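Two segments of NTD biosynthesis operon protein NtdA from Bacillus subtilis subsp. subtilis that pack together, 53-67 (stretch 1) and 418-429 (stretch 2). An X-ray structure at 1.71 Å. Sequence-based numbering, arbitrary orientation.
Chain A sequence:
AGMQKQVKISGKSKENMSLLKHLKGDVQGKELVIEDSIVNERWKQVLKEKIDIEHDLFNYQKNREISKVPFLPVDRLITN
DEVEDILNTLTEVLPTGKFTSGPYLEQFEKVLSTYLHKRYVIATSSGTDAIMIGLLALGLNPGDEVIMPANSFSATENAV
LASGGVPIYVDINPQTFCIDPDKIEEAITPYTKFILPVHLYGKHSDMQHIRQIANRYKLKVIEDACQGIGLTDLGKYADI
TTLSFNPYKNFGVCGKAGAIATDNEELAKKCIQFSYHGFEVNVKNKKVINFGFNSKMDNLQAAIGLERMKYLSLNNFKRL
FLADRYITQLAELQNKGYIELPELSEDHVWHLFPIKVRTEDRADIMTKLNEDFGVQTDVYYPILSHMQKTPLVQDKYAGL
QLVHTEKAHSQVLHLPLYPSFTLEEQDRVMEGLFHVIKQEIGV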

# COMPACT_ATOMS: atom_id res chain seq x y z
N ILE A 53 24.98 18.43 -23.80
CA ILE A 53 24.20 18.08 -22.61
C ILE A 53 23.45 19.28 -22.07
O ILE A 53 22.25 19.18 -21.80
CB ILE A 53 25.05 17.46 -21.50
CG1 ILE A 53 25.56 16.10 -21.94
CG2 ILE A 53 24.20 17.28 -20.19
CD1 ILE A 53 26.73 15.62 -21.13
N GLU A 54 24.15 20.40 -21.90
CA GLU A 54 23.52 21.56 -21.27
C GLU A 54 22.29 22.03 -22.03
O GLU A 54 21.25 22.30 -21.45
CB GLU A 54 24.52 22.71 -21.04
CG GLU A 54 25.60 22.40 -19.97
CD GLU A 54 26.88 21.80 -20.55
OE1 GLU A 54 26.84 21.21 -21.66
OE2 GLU A 54 27.92 21.92 -19.86
N HIS A 55 22.38 22.09 -23.35
CA HIS A 55 21.23 22.52 -24.13
C HIS A 55 20.19 21.42 -24.34
O HIS A 55 18.98 21.65 -24.15
CB HIS A 55 21.65 23.09 -25.49
CG HIS A 55 20.49 23.60 -26.27
ND1 HIS A 55 19.81 24.76 -25.92
CD2 HIS A 55 19.83 23.09 -27.34
CE1 HIS A 55 18.81 24.95 -26.76
NE2 HIS A 55 18.80 23.95 -27.63
N ASP A 56 20.64 20.24 -24.76
CA ASP A 56 19.69 19.23 -25.22
C ASP A 56 19.00 18.48 -24.09
O ASP A 56 17.82 18.12 -24.21
CB ASP A 56 20.36 18.25 -26.20
CG ASP A 56 20.79 18.93 -27.49
OD1 ASP A 56 19.97 19.69 -28.06
OD2 ASP A 56 21.94 18.70 -27.93
N LEU A 57 19.71 18.25 -22.99
CA LEU A 57 19.10 17.56 -21.86
C LEU A 57 18.51 18.51 -20.82
O LEU A 57 17.53 18.17 -20.17
CB LEU A 57 20.09 16.61 -21.17
CG LEU A 57 20.70 15.54 -22.07
CD1 LEU A 57 21.44 14.50 -21.24
CD2 LEU A 57 19.61 14.88 -22.93
N PHE A 58 19.10 19.69 -20.67
CA PHE A 58 18.69 20.60 -19.60
C PHE A 58 18.02 21.88 -20.07
O PHE A 58 17.49 22.63 -19.25
CB PHE A 58 19.89 20.95 -18.71
CG PHE A 58 20.32 19.82 -17.82
CD1 PHE A 58 19.76 19.67 -16.55
CD2 PHE A 58 21.28 18.90 -18.24
CE1 PHE A 58 20.14 18.63 -15.72
CE2 PHE A 58 21.67 17.84 -17.41
CZ PHE A 58 21.10 17.72 -16.15
N ASN A 59 18.05 22.13 -21.37
CA ASN A 59 17.55 23.38 -21.94
C ASN A 59 18.08 24.59 -21.15
O ASN A 59 17.32 25.49 -20.77
CB ASN A 59 16.01 23.40 -21.95
CG ASN A 59 15.45 24.55 -22.78
OD1 ASN A 59 16.07 24.98 -23.75
ND2 ASN A 59 14.27 25.04 -22.41
N TYR A 60 19.40 24.61 -20.94
CA TYR A 60 20.08 25.63 -20.12
C TYR A 60 19.69 27.03 -20.60
O TYR A 60 19.84 27.36 -21.78
CB TYR A 60 21.60 25.46 -20.27
CG TYR A 60 22.46 26.24 -19.29
CD1 TYR A 60 21.93 26.84 -18.15
CD2 TYR A 60 23.82 26.39 -19.52
CE1 TYR A 60 22.73 27.56 -17.26
CE2 TYR A 60 24.64 27.10 -18.64
CZ TYR A 60 24.09 27.67 -17.51
OH TYR A 60 24.92 28.37 -16.64
N GLN A 61 19.15 27.84 -19.69
CA GLN A 61 18.85 29.24 -20.00
C GLN A 61 19.56 30.06 -18.95
O GLN A 61 18.97 30.40 -17.93
CB GLN A 61 17.36 29.52 -19.88
CG GLN A 61 16.41 28.73 -20.76
CD GLN A 61 14.97 29.15 -20.52
OE1 GLN A 61 14.60 30.31 -20.79
NE2 GLN A 61 14.15 28.24 -19.98
N LYS A 62 20.83 30.37 -19.19
CA LYS A 62 21.65 31.04 -18.18
C LYS A 62 21.07 32.40 -17.80
O LYS A 62 21.20 32.86 -16.66
CB LYS A 62 23.08 31.20 -18.70
CG LYS A 62 24.01 31.92 -17.72
CD LYS A 62 25.48 31.73 -18.05
CE LYS A 62 26.02 32.83 -18.95
NZ LYS A 62 25.75 32.57 -20.40
N ASN A 63 20.41 33.04 -18.76
CA ASN A 63 19.84 34.37 -18.56
C ASN A 63 18.43 34.38 -18.00
O ASN A 63 17.79 35.44 -17.96
CB ASN A 63 19.85 35.15 -19.88
CG ASN A 63 19.13 34.41 -21.01
OD1 ASN A 63 19.22 33.18 -21.13
ND2 ASN A 63 18.44 35.17 -21.87
N ARG A 64 17.91 33.23 -17.58
CA ARG A 64 16.57 33.22 -17.02
C ARG A 64 16.72 33.61 -15.56
O ARG A 64 17.49 32.99 -14.82
CB ARG A 64 15.92 31.84 -17.16
CG ARG A 64 14.50 31.78 -16.63
CD ARG A 64 13.84 30.45 -16.95
NE ARG A 64 14.41 29.33 -16.20
CZ ARG A 64 13.94 28.90 -15.04
NH1 ARG A 64 12.89 29.50 -14.48
NH2 ARG A 64 14.51 27.86 -14.43
N GLU A 65 16.01 34.66 -15.15
CA GLU A 65 16.16 35.11 -13.78
C GLU A 65 15.56 34.10 -12.82
O GLU A 65 14.44 33.63 -13.01
CB GLU A 65 15.51 36.47 -13.55
CG GLU A 65 15.83 37.04 -12.17
CD GLU A 65 15.34 38.45 -11.97
OE1 GLU A 65 14.13 38.70 -12.23
OE2 GLU A 65 16.16 39.30 -11.56
N ILE A 66 16.34 33.78 -11.79
CA ILE A 66 15.91 32.86 -10.77
C ILE A 66 15.86 33.65 -9.46
O ILE A 66 16.88 34.18 -9.04
CB ILE A 66 16.93 31.73 -10.61
CG1 ILE A 66 17.15 31.00 -11.94
CG2 ILE A 66 16.48 30.77 -9.52
CD1 ILE A 66 15.87 30.47 -12.56
N SER A 67 14.68 33.75 -8.84
CA SER A 67 14.55 34.44 -7.56
C SER A 67 14.35 33.47 -6.39
O SER A 67 14.52 33.84 -5.22
CB SER A 67 13.41 35.45 -7.59
OG SER A 67 12.16 34.78 -7.62
N TYR A 418 17.62 16.91 -8.74
CA TYR A 418 16.63 15.97 -9.23
C TYR A 418 16.66 16.13 -10.74
O TYR A 418 17.18 17.14 -11.24
CB TYR A 418 15.25 16.23 -8.60
CG TYR A 418 14.75 17.65 -8.80
CD1 TYR A 418 13.91 17.98 -9.86
CD2 TYR A 418 15.12 18.66 -7.91
CE1 TYR A 418 13.46 19.29 -10.05
CE2 TYR A 418 14.68 19.97 -8.10
CZ TYR A 418 13.86 20.27 -9.17
OH TYR A 418 13.42 21.56 -9.34
N PRO A 419 16.15 15.15 -11.49
CA PRO A 419 16.43 15.20 -12.94
C PRO A 419 15.89 16.43 -13.68
O PRO A 419 16.54 16.88 -14.63
CB PRO A 419 15.77 13.93 -13.48
CG PRO A 419 15.72 13.01 -12.33
CD PRO A 419 15.50 13.88 -11.10
N SER A 420 14.74 16.97 -13.27
CA SER A 420 14.18 18.15 -13.94
C SER A 420 14.67 19.49 -13.39
O SER A 420 14.16 20.55 -13.77
CB SER A 420 12.65 18.11 -13.95
OG SER A 420 12.18 17.11 -14.82
N PHE A 421 15.66 19.44 -12.51
CA PHE A 421 16.29 20.64 -11.97
C PHE A 421 16.98 21.36 -13.13
O PHE A 421 17.49 20.71 -14.05
CB PHE A 421 17.32 20.20 -10.95
CG PHE A 421 17.89 21.31 -10.11
CD1 PHE A 421 17.06 22.24 -9.49
CD2 PHE A 421 19.26 21.35 -9.86
CE1 PHE A 421 17.60 23.24 -8.66
CE2 PHE A 421 19.81 22.34 -9.03
CZ PHE A 421 18.97 23.28 -8.44
N THR A 422 16.98 22.69 -13.13
CA THR A 422 17.62 23.40 -14.24
C THR A 422 19.02 23.82 -13.86
O THR A 422 19.33 24.01 -12.68
CB THR A 422 16.81 24.64 -14.70
OG1 THR A 422 16.75 25.60 -13.64
CG2 THR A 422 15.41 24.26 -15.12
N LEU A 423 19.88 23.98 -14.86
CA LEU A 423 21.25 24.39 -14.58
C LEU A 423 21.30 25.84 -14.11
O LEU A 423 22.16 26.20 -13.32
CB LEU A 423 22.13 24.19 -15.80
CG LEU A 423 22.18 22.78 -16.34
CD1 LEU A 423 23.16 22.71 -17.52
CD2 LEU A 423 22.59 21.80 -15.25
N GLU A 424 20.38 26.66 -14.59
CA GLU A 424 20.33 28.04 -14.12
C GLU A 424 19.92 28.15 -12.64
O GLU A 424 20.44 29.00 -11.91
CB GLU A 424 19.45 28.92 -15.02
CG GLU A 424 17.98 28.52 -15.11
CD GLU A 424 17.67 27.62 -16.31
OE1 GLU A 424 18.60 26.98 -16.84
OE2 GLU A 424 16.49 27.56 -16.72
N GLU A 425 19.03 27.28 -12.18
CA GLU A 425 18.79 27.19 -10.74
C GLU A 425 20.04 26.71 -10.01
O GLU A 425 20.38 27.21 -8.94
CB GLU A 425 17.66 26.22 -10.44
CG GLU A 425 16.27 26.72 -10.76
CD GLU A 425 15.26 25.58 -10.71
OE1 GLU A 425 15.29 24.71 -11.61
OE2 GLU A 425 14.44 25.56 -9.77
N GLN A 426 20.71 25.71 -10.58
CA GLN A 426 21.92 25.20 -9.95
C GLN A 426 22.99 26.30 -9.86
O GLN A 426 23.68 26.40 -8.83
CB GLN A 426 22.47 23.97 -10.68
CG GLN A 426 23.61 23.32 -9.93
CD GLN A 426 24.20 22.15 -10.69
OE1 GLN A 426 24.45 22.24 -11.89
NE2 GLN A 426 24.42 21.04 -9.99
N ASP A 427 23.10 27.13 -10.90
CA ASP A 427 23.99 28.30 -10.85
C ASP A 427 23.72 29.15 -9.62
O ASP A 427 24.65 29.58 -8.93
CB ASP A 427 23.83 29.19 -12.10
CG ASP A 427 24.33 28.53 -13.38
OD1 ASP A 427 25.09 27.54 -13.29
OD2 ASP A 427 23.95 29.02 -14.47
N ARG A 428 22.45 29.41 -9.34
CA ARG A 428 22.11 30.26 -8.21
C ARG A 428 22.44 29.60 -6.87
O ARG A 428 22.92 30.26 -5.94
CB ARG A 428 20.63 30.67 -8.25
CG ARG A 428 20.29 31.70 -7.15
CD ARG A 428 18.97 32.40 -7.38
NE ARG A 428 18.72 33.43 -6.37
CZ ARG A 428 19.11 34.70 -6.48
NH1 ARG A 428 19.78 35.10 -7.55
NH2 ARG A 428 18.83 35.56 -5.51
N VAL A 429 22.20 28.29 -6.77
CA VAL A 429 22.58 27.55 -5.57
C VAL A 429 24.06 27.72 -5.30
O VAL A 429 24.48 27.99 -4.18
CB VAL A 429 22.27 26.05 -5.71
CG1 VAL A 429 22.83 25.28 -4.49
CG2 VAL A 429 20.77 25.83 -5.83
O HOH W 1 18.74 24.19 -17.40
O HOH W 2 15.65 26.03 -18.66
O HOH W 3 22.81 31.43 -14.58

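Stretch 2 enters the contact through a type I turn, Tyr-418 to Phe-421, whose backbone lies against the ring of Phe-58. The carbonyl oxygen of Phe-421 sits at the ring edge, with Phe-421 O 3.5 Å from Phe-58 CD1. Thr-422 then caps the helix that follows: its OG1 accepts from Glu-425 N (3.2 Å), while Glu-425 OE1 in turn accepts from Thr-422 N (3.0 Å), a reciprocal arrangement at the helix start. Across the interface, Arg-64 NH2 makes a weak hydrogen bond to Thr-422 OG1 (3.3 Å).

Leu-423 is the hydrophobic centre, wedged against two aromatic rings. Its CD2 lies over a face of Phe-58, 4.0 Å from the ring centroid, and its CB lies over a face of Tyr-60, also 4.0 Å from the centroid; Leu-423 CD1 meets Glu-54 CG at 3.5 Å. Water 1 accepts from Leu-423 N, at the first turn of the helix, and donates to Phe-58 O and Glu-424 OE1.

Glu-424, buried and pointing toward stretch 1, is the polar hub. Its OE1 accepts from Gln-61 N at 3.0 Å in a nearly linear bond (174°), and its OE2 forms a salt bridge with Arg-64 NE at 2.8 Å, supplemented by Arg-64 NH2 to the same Glu-424 OE2 at 3.0 Å. Glu-424 OE2 lies at the edge of the guanidinium, near its plane. Water 2 adds a link from OE2 to Asn-59 O and Gln-61 NE2. The aliphatic part of this side chain also packs on Ile-66, with Glu-424 CG 3.8 Å from Ile-66 CD1.

One turn later, Asp-427 OD2 accepts a very short hydrogen bond from Tyr-60 OH (2.5 Å), anchoring the far end of the ring that covers Leu-423. Arg-428 closes the contact by packing: its CD lies 3.2 Å from Ile-66 O, which sits over a guanidinium face, where the angles are poor for hydrogen bonding.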